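Local atomic coordinates of pesticidial crystal protein CRY2AA (Bacillus thuringiensis serovar kurstaki, PDB entry 1I5P), a protein that binds to midgut epithelial cells of dipteran and lepidopteran insect larvae and promotes their colloid-osmotic lysis. Residues 24-29 and 60-65; 92-97 and 170-175; 333-338 and 460-465; 509-514 and 522-527. All blocks are in the same frame, centred on the assembly; numbering follows the deposited sequence.

Contact 1 of 4, residues 24-29 and 60-65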
# COMPACT_ATOMS: atom_id res chain seq x y z
N PHE A 24 15.28 -2.68 7.42
CA PHE A 24 14.30 -3.55 8.08
C PHE A 24 13.81 -2.89 9.37
O PHE A 24 13.51 -3.57 10.35
CB PHE A 24 14.93 -4.90 8.43
CG PHE A 24 15.30 -5.74 7.24
CD1 PHE A 24 16.63 -5.96 6.91
CD2 PHE A 24 14.31 -6.31 6.44
CE1 PHE A 24 16.97 -6.73 5.81
CE2 PHE A 24 14.64 -7.08 5.33
CZ PHE A 24 15.97 -7.29 5.02
N SER A 25 13.74 -1.56 9.37
CA SER A 25 13.30 -0.83 10.56
C SER A 25 11.94 -1.30 11.08
O SER A 25 11.76 -1.49 12.29
CB SER A 25 13.30 0.68 10.30
OG SER A 25 12.75 0.99 9.03
N PHE A 26 10.98 -1.49 10.18
CA PHE A 26 9.65 -1.95 10.57
C PHE A 26 9.76 -3.31 11.26
O PHE A 26 9.21 -3.53 12.34
CB PHE A 26 8.74 -2.09 9.35
CG PHE A 26 7.43 -2.76 9.65
CD1 PHE A 26 6.42 -2.08 10.32
CD2 PHE A 26 7.22 -4.09 9.30
CE1 PHE A 26 5.21 -2.71 10.63
CE2 PHE A 26 6.02 -4.73 9.61
CZ PHE A 26 5.01 -4.03 10.27
N GLU A 27 10.47 -4.24 10.62
CA GLU A 27 10.63 -5.57 11.19
C GLU A 27 11.36 -5.55 12.54
O GLU A 27 11.10 -6.38 13.40
CB GLU A 27 11.40 -6.48 10.21
CG GLU A 27 10.65 -6.87 8.94
CD GLU A 27 10.44 -5.72 7.96
OE1 GLU A 27 11.29 -4.80 7.91
OE2 GLU A 27 9.42 -5.73 7.24
N HIS A 28 12.25 -4.58 12.72
CA HIS A 28 13.03 -4.47 13.96
C HIS A 28 12.31 -3.71 15.06
O HIS A 28 12.78 -3.65 16.20
CB HIS A 28 14.37 -3.80 13.67
CG HIS A 28 15.32 -4.66 12.88
ND1 HIS A 28 16.36 -4.14 12.14
CD2 HIS A 28 15.39 -6.00 12.73
CE1 HIS A 28 17.03 -5.13 11.57
NE2 HIS A 28 16.46 -6.27 11.91
N LYS A 29 11.16 -3.14 14.71
CA LYS A 29 10.37 -2.37 15.66
C LYS A 29 9.41 -3.26 16.44
O LYS A 29 8.86 -4.21 15.90
CB LYS A 29 9.55 -1.32 14.90
CG LYS A 29 9.90 0.11 15.25
CD LYS A 29 9.05 1.07 14.42
CE LYS A 29 9.93 1.91 13.52
NZ LYS A 29 9.13 2.88 12.71
N PHE A 60 0.55 -5.36 13.02
CA PHE A 60 0.50 -6.58 13.82
C PHE A 60 0.31 -7.82 12.93
O PHE A 60 1.02 -8.81 13.07
CB PHE A 60 -0.65 -6.46 14.82
CG PHE A 60 -1.04 -7.77 15.46
CD1 PHE A 60 -0.28 -8.31 16.49
CD2 PHE A 60 -2.19 -8.44 15.05
CE1 PHE A 60 -0.65 -9.50 17.11
CE2 PHE A 60 -2.58 -9.63 15.66
CZ PHE A 60 -1.81 -10.17 16.69
N LEU A 61 -0.66 -7.76 12.03
CA LEU A 61 -0.92 -8.90 11.15
C LEU A 61 0.28 -9.16 10.24
O LEU A 61 0.66 -10.32 10.02
CB LEU A 61 -2.19 -8.66 10.33
CG LEU A 61 -3.46 -8.58 11.19
CD1 LEU A 61 -4.69 -8.34 10.31
CD2 LEU A 61 -3.62 -9.87 11.99
N LEU A 62 0.88 -8.10 9.72
CA LEU A 62 2.06 -8.23 8.86
C LEU A 62 3.16 -9.00 9.61
O LEU A 62 3.80 -9.87 9.04
CB LEU A 62 2.57 -6.85 8.45
CG LEU A 62 1.83 -6.12 7.31
CD1 LEU A 62 2.24 -4.66 7.25
CD2 LEU A 62 2.11 -6.82 5.99
N LYS A 63 3.35 -8.67 10.88
CA LYS A 63 4.36 -9.33 11.70
C LYS A 63 4.03 -10.79 12.04
O LYS A 63 4.94 -11.61 12.21
CB LYS A 63 4.60 -8.53 12.98
CG LYS A 63 5.39 -7.25 12.76
CD LYS A 63 5.61 -6.50 14.06
CE LYS A 63 6.61 -5.38 13.88
NZ LYS A 63 8.00 -5.85 13.67
N LYS A 64 2.75 -11.11 12.17
CA LYS A 64 2.34 -12.47 12.47
C LYS A 64 2.65 -13.37 11.27
O LYS A 64 3.17 -14.47 11.43
CB LYS A 64 0.84 -12.53 12.77
CG LYS A 64 0.47 -12.14 14.19
CD LYS A 64 1.04 -13.12 15.20
CE LYS A 64 0.59 -12.79 16.61
NZ LYS A 64 1.19 -13.70 17.63
N VAL A 65 2.31 -12.88 10.09
CA VAL A 65 2.54 -13.61 8.84
C VAL A 65 4.04 -13.62 8.51
O VAL A 65 4.55 -14.57 7.91
CB VAL A 65 1.78 -12.95 7.67
CG1 VAL A 65 2.17 -13.59 6.34
CG2 VAL A 65 0.28 -13.07 7.90
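Lys-63 and Phe-26 join helix 53-65 of the toxin's helical bundle to the short N-terminal turn 25-28, which packs on the surface of that bundle. The polar part of the contact is carried by one ammonium group. Lys-63 NZ donates to Phe-26 O at 2.9 Å and to Lys-29 O, also at 2.9 Å; it lies in the carbonyl plane of Lys-29 and is tilted 21° from that of Phe-26. Phe-26 O also accepts from Lys-29 N, which arrives from the opposite face of its plane, so two donors grip this oxygen. The same ammonium makes a cation-pi contact, with Lys-63 NZ 4.8 Å from the centroid of the Phe-26 ring and only 14° off its normal. Apolar packing completes the contact. Phe-26 CG is anti to the backbone N (chi1 171°), setting the ring out on the side of helix 53-65. Phe-26 CZ lies 4.1 Å from Leu-62 CD1, and Lys-63 CG is as close to that CZ. Ile-34 of helix 31-44 touches both Phe-26 and Lys-63, while the ammonium of Lys-29 turns to Asp-420 and Glu-37. Lys-63 CE stands 4.2 Å above the Phe-26 ring plane, nearer the rim than the centre.

Contact 2 of 4, residues 92-97 and 170-175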
# COMPACT_ATOMS: atom_id res chain seq x y z
N ASP A 92 -15.06 4.26 17.73
CA ASP A 92 -14.42 5.44 17.15
C ASP A 92 -14.18 5.28 15.65
O ASP A 92 -14.27 6.24 14.89
CB ASP A 92 -13.09 5.72 17.85
CG ASP A 92 -12.31 6.82 17.17
OD1 ASP A 92 -12.68 8.01 17.33
OD2 ASP A 92 -11.32 6.50 16.47
N ILE A 93 -13.87 4.06 15.22
CA ILE A 93 -13.65 3.80 13.80
C ILE A 93 -14.94 4.14 13.06
O ILE A 93 -14.91 4.82 12.03
CB ILE A 93 -13.31 2.31 13.56
CG1 ILE A 93 -11.84 2.06 13.94
CG2 ILE A 93 -13.57 1.94 12.10
CD1 ILE A 93 -11.42 0.60 13.85
N LEU A 94 -16.06 3.67 13.58
CA LEU A 94 -17.36 3.94 12.98
C LEU A 94 -17.66 5.42 12.95
O LEU A 94 -18.09 5.96 11.94
CB LEU A 94 -18.48 3.23 13.74
CG LEU A 94 -19.89 3.72 13.35
CD1 LEU A 94 -20.21 3.32 11.91
CD2 LEU A 94 -20.91 3.14 14.31
N ARG A 95 -17.44 6.09 14.08
CA ARG A 95 -17.73 7.50 14.14
C ARG A 95 -16.81 8.37 13.30
O ARG A 95 -17.26 9.36 12.72
CB ARG A 95 -17.75 7.95 15.60
CG ARG A 95 -18.85 7.23 16.38
CD ARG A 95 -20.09 7.04 15.50
NE ARG A 95 -21.28 6.57 16.20
CZ ARG A 95 -22.24 7.36 16.67
NH1 ARG A 95 -22.15 8.67 16.52
NH2 ARG A 95 -23.29 6.84 17.28
N GLU A 96 -15.54 8.01 13.21
CA GLU A 96 -14.64 8.81 12.38
C GLU A 96 -14.93 8.51 10.91
O GLU A 96 -14.68 9.35 10.05
CB GLU A 96 -13.18 8.51 12.71
CG GLU A 96 -12.78 8.93 14.12
CD GLU A 96 -11.31 9.27 14.25
OE1 GLU A 96 -10.89 10.27 13.64
OE2 GLU A 96 -10.59 8.54 14.96
N THR A 97 -15.44 7.32 10.63
CA THR A 97 -15.79 6.96 9.27
C THR A 97 -17.02 7.77 8.88
O THR A 97 -17.14 8.25 7.75
CB THR A 97 -16.10 5.45 9.14
OG1 THR A 97 -14.94 4.70 9.52
CG2 THR A 97 -16.48 5.10 7.71
N GLN A 170 -23.35 -0.21 3.70
CA GLN A 170 -22.22 -1.11 3.48
C GLN A 170 -20.86 -0.42 3.44
O GLN A 170 -19.91 -0.92 4.03
CB GLN A 170 -22.43 -1.93 2.20
CG GLN A 170 -23.77 -2.66 2.17
CD GLN A 170 -23.76 -3.84 1.21
OE1 GLN A 170 -23.34 -3.72 0.07
NE2 GLN A 170 -24.25 -4.98 1.69
N LEU A 171 -20.76 0.72 2.77
CA LEU A 171 -19.48 1.42 2.71
C LEU A 171 -19.12 2.03 4.06
O LEU A 171 -17.97 1.98 4.49
CB LEU A 171 -19.51 2.54 1.66
CG LEU A 171 -18.17 3.27 1.47
CD1 LEU A 171 -17.19 2.36 0.71
CD2 LEU A 171 -18.39 4.56 0.70
N LEU A 172 -20.12 2.59 4.72
CA LEU A 172 -19.90 3.21 6.02
C LEU A 172 -19.44 2.20 7.07
O LEU A 172 -18.64 2.53 7.95
CB LEU A 172 -21.19 3.89 6.49
CG LEU A 172 -21.13 4.60 7.85
CD1 LEU A 172 -19.85 5.42 7.95
CD2 LEU A 172 -22.36 5.49 8.01
N LEU A 173 -19.94 0.97 6.96
CA LEU A 173 -19.60 -0.09 7.90
C LEU A 173 -18.41 -0.93 7.44
O LEU A 173 -17.91 -1.77 8.19
CB LEU A 173 -20.81 -1.00 8.09
CG LEU A 173 -22.05 -0.37 8.73
CD1 LEU A 173 -23.24 -1.30 8.59
CD2 LEU A 173 -21.76 -0.08 10.20
N LEU A 174 -17.94 -0.70 6.22
CA LEU A 174 -16.83 -1.48 5.68
C LEU A 174 -15.60 -1.57 6.62
O LEU A 174 -15.04 -2.66 6.79
CB LEU A 174 -16.42 -0.96 4.30
CG LEU A 174 -15.66 -1.96 3.41
CD1 LEU A 174 -16.47 -3.25 3.25
CD2 LEU A 174 -15.37 -1.33 2.06
N PRO A 175 -15.17 -0.45 7.22
CA PRO A 175 -14.02 -0.52 8.12
C PRO A 175 -14.30 -1.48 9.27
O PRO A 175 -13.46 -2.32 9.60
CB PRO A 175 -13.86 0.93 8.59
CG PRO A 175 -14.30 1.70 7.38
CD PRO A 175 -15.57 0.95 7.00
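Ile-93, Leu-94 and Thr-97 face Leu-172, Leu-173 and Pro-175 across two helical segments that run roughly antiparallel, their N-to-C directions 140° apart and their axes 8.8 Å apart at closest approach. The closest CA pair is Thr-97 and Leu-172, 6.4 Å apart. Segment 170-175 is kinked at Pro-175, whose N makes no bond to the preceding turn. The ring of Pro-175 is turned to helix 92-97, Pro-175 CB lying 3.7 Å from Ile-93 CG2. Thr-97 meets the same ring tip to tip, OG1 approaching CG of Pro-175 to 3.7 Å. The side chains of Thr-97 and Leu-172 pass each other in opposite directions; the methyl CG2 of Thr-97, anti to the backbone N, is 3.4 Å from Leu-172 CD1, closer than a normal carbon-carbon contact, and it also touches Leu-172 O. Beside them, Leu-94 and Leu-173 run alongside each other in the same direction, with CD1 of the former 4.1 Å from CD2 of the latter. No hydrogen bond crosses between the segments. The buried Thr-97 hydroxyl has two partners: OG1 donates to Ile-93 O at an unusually short 2.5 Å, from above the carbonyl plane and 36° out of it, and is also hydrogen-bonded to Tyr-247 OH of helix 238-259. Thr-97 N reaches Ile-93 O from the opposite face. Asn-251 of helix 238-259 touches both Ile-93 and Pro-175. This is apolar helix-helix packing in the interior of the N-terminal helical bundle of a three-domain delta-endotoxin.

Contact 3 of 4, residues 333-338 and 460-465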
# COMPACT_ATOMS: atom_id res chain seq x y z
N HIS A 333 3.37 33.06 -5.33
CA HIS A 333 4.49 32.12 -5.29
C HIS A 333 4.00 30.84 -5.95
O HIS A 333 3.17 30.12 -5.39
CB HIS A 333 4.90 31.84 -3.85
CG HIS A 333 5.29 33.07 -3.09
ND1 HIS A 333 6.41 33.81 -3.39
CD2 HIS A 333 4.70 33.69 -2.04
CE1 HIS A 333 6.50 34.83 -2.56
NE2 HIS A 333 5.47 34.78 -1.73
N SER A 334 4.51 30.56 -7.14
CA SER A 334 4.07 29.39 -7.88
C SER A 334 5.17 28.46 -8.39
O SER A 334 6.33 28.85 -8.50
CB SER A 334 3.25 29.85 -9.08
OG SER A 334 4.03 30.66 -9.93
N LEU A 335 4.76 27.23 -8.67
CA LEU A 335 5.64 26.20 -9.23
C LEU A 335 5.00 25.98 -10.59
O LEU A 335 3.92 25.39 -10.70
CB LEU A 335 5.59 24.91 -8.41
CG LEU A 335 6.37 23.74 -9.05
CD1 LEU A 335 7.84 24.10 -9.17
CD2 LEU A 335 6.20 22.48 -8.21
N ASN A 336 5.67 26.48 -11.62
CA ASN A 336 5.17 26.41 -12.98
C ASN A 336 5.53 25.16 -13.76
O ASN A 336 4.84 24.80 -14.71
CB ASN A 336 5.65 27.65 -13.74
CG ASN A 336 5.05 28.94 -13.21
OD1 ASN A 336 5.03 29.18 -12.00
ND2 ASN A 336 4.57 29.78 -14.11
N SER A 337 6.61 24.50 -13.35
CA SER A 337 7.07 23.30 -14.04
C SER A 337 7.86 22.42 -13.08
O SER A 337 8.51 22.92 -12.16
CB SER A 337 7.97 23.70 -15.22
OG SER A 337 8.42 22.56 -15.93
N ALA A 338 7.81 21.12 -13.31
CA ALA A 338 8.51 20.20 -12.44
C ALA A 338 8.82 18.88 -13.11
O ALA A 338 8.16 18.48 -14.07
CB ALA A 338 7.69 19.95 -11.18
N ALA A 460 1.91 27.88 -16.91
CA ALA A 460 1.12 26.85 -16.24
C ALA A 460 1.47 26.63 -14.77
O ALA A 460 2.12 27.46 -14.13
CB ALA A 460 1.23 25.54 -17.00
N ARG A 461 1.04 25.49 -14.25
CA ARG A 461 1.28 25.15 -12.86
C ARG A 461 1.56 23.66 -12.69
O ARG A 461 1.11 22.84 -13.48
CB ARG A 461 0.07 25.52 -12.00
CG ARG A 461 -0.19 27.02 -11.88
CD ARG A 461 0.80 27.67 -10.93
NE ARG A 461 0.47 29.06 -10.65
CZ ARG A 461 0.70 30.08 -11.47
NH1 ARG A 461 1.28 29.87 -12.65
NH2 ARG A 461 0.37 31.31 -11.11
N ALA A 462 2.32 23.33 -11.65
CA ALA A 462 2.65 21.95 -11.34
C ALA A 462 2.26 21.70 -9.89
O ALA A 462 2.74 22.38 -8.99
CB ALA A 462 4.14 21.70 -11.54
N TYR A 463 1.38 20.73 -9.67
CA TYR A 463 0.94 20.37 -8.33
C TYR A 463 1.40 18.94 -8.09
O TYR A 463 0.90 18.00 -8.70
CB TYR A 463 -0.58 20.50 -8.22
CG TYR A 463 -1.06 21.91 -8.48
CD1 TYR A 463 -1.69 22.25 -9.68
CD2 TYR A 463 -0.84 22.92 -7.54
CE1 TYR A 463 -2.10 23.56 -9.93
CE2 TYR A 463 -1.25 24.23 -7.78
CZ TYR A 463 -1.88 24.55 -8.98
OH TYR A 463 -2.27 25.85 -9.19
N LEU A 464 2.37 18.79 -7.19
CA LEU A 464 2.97 17.49 -6.90
C LEU A 464 2.16 16.54 -6.04
O LEU A 464 1.32 16.95 -5.23
CB LEU A 464 4.35 17.69 -6.28
CG LEU A 464 5.24 18.67 -7.05
CD1 LEU A 464 6.62 18.71 -6.43
CD2 LEU A 464 5.31 18.25 -8.51
N VAL A 465 2.44 15.26 -6.24
CA VAL A 465 1.79 14.17 -5.53
C VAL A 465 2.88 13.30 -4.91
O VAL A 465 3.82 12.88 -5.59
CB VAL A 465 0.97 13.30 -6.52
CG1 VAL A 465 0.47 12.03 -5.84
CG2 VAL A 465 -0.19 14.12 -7.09
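The beta-prism middle domain brings two of its sheets together where strand 329-342 meets the start of strand 462-469, Leu-335 and Asn-336 lying against Arg-461 and Ala-462. The short strand segments cross at 78°, so they are not paired as neighbours in one sheet. One backbone hydrogen bond joins them, from Ala-462 N to Leu-335 O at 2.8 Å, and Arg-461 CA adds a CA-H...O contact to the same oxygen. One flank of the contact is apolar: Leu-335 CG lies 3.9 Å from Ala-462 CB, its CD2 reaches Leu-464 CG, and Ala-338 CB touches both Ala-462 CB and Leu-464 CD2, each at 4.0 Å. On the polar side the bend of Arg-461 at chi2 (-75°) places CD beside Ser-334 CB. Ser-334 CB covers one face of the Arg-461 guanidinium, 3.3 Å from its plane. Asn-336 runs alongside, with its amide turned 34° from the guanidinium. Arg-461 NH1 donates to Ala-460 O at 3.0 Å within the guanidinium plane, and Ser-334 OG donates to Asn-336 OD1 at 2.7 Å in the carbonyl plane. Gln-394 adds hydrogen bonds to both strands, at Leu-335 N and, weakly, at Ala-462 O. One direct backbone hydrogen bond and buried apolar contacts thus join the strands, while Ser-334 and Arg-461 spend these side-chain hydrogen bonds within their own segments and meet across the interface by packing.

Contact 4 of 4, residues 509-514 and 522-527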
# COMPACT_ATOMS: atom_id res chain seq x y z
N ARG A 509 3.66 -2.07 -24.18
CA ARG A 509 2.53 -3.00 -24.09
C ARG A 509 2.40 -3.57 -22.68
O ARG A 509 1.70 -4.55 -22.47
CB ARG A 509 2.72 -4.14 -25.10
CG ARG A 509 2.93 -3.70 -26.55
CD ARG A 509 1.63 -3.38 -27.26
NE ARG A 509 0.72 -4.52 -27.25
CZ ARG A 509 0.91 -5.65 -27.91
NH1 ARG A 509 2.00 -5.82 -28.66
NH2 ARG A 509 0.03 -6.63 -27.81
N THR A 510 3.07 -2.95 -21.72
CA THR A 510 3.01 -3.41 -20.33
C THR A 510 2.45 -2.30 -19.45
O THR A 510 2.94 -1.17 -19.47
CB THR A 510 4.42 -3.80 -19.82
OG1 THR A 510 4.92 -4.90 -20.59
CG2 THR A 510 4.37 -4.21 -18.34
N PHE A 511 1.43 -2.63 -18.66
CA PHE A 511 0.80 -1.63 -17.81
C PHE A 511 0.67 -2.03 -16.34
O PHE A 511 0.60 -3.21 -16.01
CB PHE A 511 -0.60 -1.30 -18.34
CG PHE A 511 -0.63 -0.88 -19.78
CD1 PHE A 511 -0.51 -1.83 -20.79
CD2 PHE A 511 -0.74 0.46 -20.13
CE1 PHE A 511 -0.50 -1.45 -22.13
CE2 PHE A 511 -0.73 0.85 -21.47
CZ PHE A 511 -0.60 -0.11 -22.47
N ILE A 512 0.63 -1.02 -15.48
CA ILE A 512 0.45 -1.26 -14.06
C ILE A 512 -1.06 -1.30 -13.90
O ILE A 512 -1.76 -0.41 -14.38
CB ILE A 512 1.06 -0.12 -13.22
CG1 ILE A 512 2.58 -0.09 -13.44
CG2 ILE A 512 0.73 -0.31 -11.75
CD1 ILE A 512 3.30 1.02 -12.71
N SER A 513 -1.57 -2.34 -13.24
CA SER A 513 -3.00 -2.51 -13.05
C SER A 513 -3.39 -2.53 -11.57
O SER A 513 -2.94 -3.39 -10.81
CB SER A 513 -3.45 -3.80 -13.73
OG SER A 513 -4.84 -4.03 -13.56
N GLU A 514 -4.22 -1.58 -11.19
CA GLU A 514 -4.70 -1.43 -9.82
C GLU A 514 -5.23 -2.73 -9.19
O GLU A 514 -5.93 -3.50 -9.84
CB GLU A 514 -5.79 -0.35 -9.80
CG GLU A 514 -6.66 -0.32 -8.56
CD GLU A 514 -7.54 0.91 -8.49
OE1 GLU A 514 -8.41 1.08 -9.38
OE2 GLU A 514 -7.37 1.71 -7.54
N SER A 522 -0.56 -4.77 -9.89
CA SER A 522 0.05 -5.84 -10.67
C SER A 522 0.64 -5.31 -11.97
O SER A 522 0.40 -4.16 -12.36
CB SER A 522 -0.98 -6.93 -10.98
OG SER A 522 -2.03 -6.43 -11.80
N LEU A 523 1.42 -6.15 -12.63
CA LEU A 523 2.04 -5.80 -13.90
C LEU A 523 1.30 -6.61 -14.96
O LEU A 523 1.35 -7.84 -14.96
CB LEU A 523 3.53 -6.16 -13.87
CG LEU A 523 4.49 -5.29 -14.68
CD1 LEU A 523 4.33 -3.82 -14.28
CD2 LEU A 523 5.93 -5.75 -14.45
N ARG A 524 0.60 -5.92 -15.85
CA ARG A 524 -0.15 -6.60 -16.90
C ARG A 524 0.61 -6.63 -18.22
O ARG A 524 0.90 -5.58 -18.80
CB ARG A 524 -1.51 -5.93 -17.11
CG ARG A 524 -2.39 -6.67 -18.11
CD ARG A 524 -3.73 -5.98 -18.35
NE ARG A 524 -3.60 -4.69 -19.03
CZ ARG A 524 -3.91 -3.52 -18.49
NH1 ARG A 524 -4.37 -3.46 -17.25
NH2 ARG A 524 -3.78 -2.40 -19.19
N PHE A 525 0.94 -7.83 -18.67
CA PHE A 525 1.65 -8.01 -19.93
C PHE A 525 0.62 -8.21 -21.04
O PHE A 525 -0.18 -9.14 -20.99
CB PHE A 525 2.58 -9.23 -19.87
CG PHE A 525 3.62 -9.16 -18.78
CD1 PHE A 525 3.76 -10.21 -17.87
CD2 PHE A 525 4.46 -8.06 -18.67
CE1 PHE A 525 4.72 -10.15 -16.86
CE2 PHE A 525 5.42 -7.99 -17.66
CZ PHE A 525 5.55 -9.04 -16.75
N GLU A 526 0.63 -7.33 -22.03
CA GLU A 526 -0.31 -7.43 -23.14
C GLU A 526 0.36 -7.97 -24.39
O GLU A 526 -0.30 -8.30 -25.36
CB GLU A 526 -0.95 -6.07 -23.42
CG GLU A 526 -1.93 -5.62 -22.35
CD GLU A 526 -2.58 -4.29 -22.67
OE1 GLU A 526 -2.45 -3.82 -23.82
OE2 GLU A 526 -3.24 -3.73 -21.77
N GLN A 527 1.69 -8.03 -24.35
CA GLN A 527 2.46 -8.54 -25.48
C GLN A 527 3.16 -9.84 -25.09
O GLN A 527 3.82 -9.92 -24.06
CB GLN A 527 3.50 -7.50 -25.92
CG GLN A 527 4.50 -8.02 -26.94
CD GLN A 527 5.24 -6.91 -27.64
OE1 GLN A 527 5.23 -5.76 -27.20
NE2 GLN A 527 5.91 -7.25 -28.74
O HOH W 1 3.79 -6.92 -22.33
O HOH W 2 -4.30 -0.58 -15.92
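Arg-524 has the CB of Phe-511 over one face of its guanidinium, 3.5 Å from NH2; the planes of ring and guanidinium are 18° apart. The Arg-524 chain bends at chi3 (68°), placing NE so that NE and NH2 both grip Glu-526 OE2 side-on, at 2.9 Å and 3.0 Å, a salt bridge that fixes the group's rotation. Glu-526 OE2 offers its anti lone pair to Arg-524 NE, while NH2 meets it nearly along the C-O axis. Glu-526 OE1 comes within 3.5 Å of Phe-511 CE1 where the two side chains cross. Arg-524 NH1 donates to a water that donates to Ile-512 O. The Arg-509 guanidinium has Gln-527 CB over one face, 3.5 Å above its plane, while a second water links Thr-510 OG1 and Gln-527 N. Thr-510, Ile-512, Leu-523 and Phe-525 occupy the other side of the sheet; there Thr-510 OG1 sits at the edge of the Phe-525 ring, 3.7 Å from CD2, and is hydrogen-bonded to Asn-506 O. Phe-511 with Arg-524 and Ser-513 with Ser-522 are hydrogen-bonded pairs, two backbone bonds each. The strands form an antiparallel beta hairpin, and 522-525 pairs on with strand 617-626 in the C-terminal, lectin-like jelly-roll sandwich.

The four contacts sample the three domains of the toxin. Contact 2 lies in the helical bundle and contact 1 where the N-terminal turn meets that bundle; their centres are 26 Å apart and their nearest atoms about 11 Å. Helix 238-259 connects their surroundings, touching Leu-62 of contact 1 and Pro-175 of contact 2. Contact 3, in the beta prism, and contact 4, in the C-terminal sandwich, have centres 29 Å apart and approach to about 13 Å between nearest atoms. Both are on the opposite side of the chain's centre from contact 1, with centres 37 Å and 30 Å from it. None touches another, and all four follow in series along the chain.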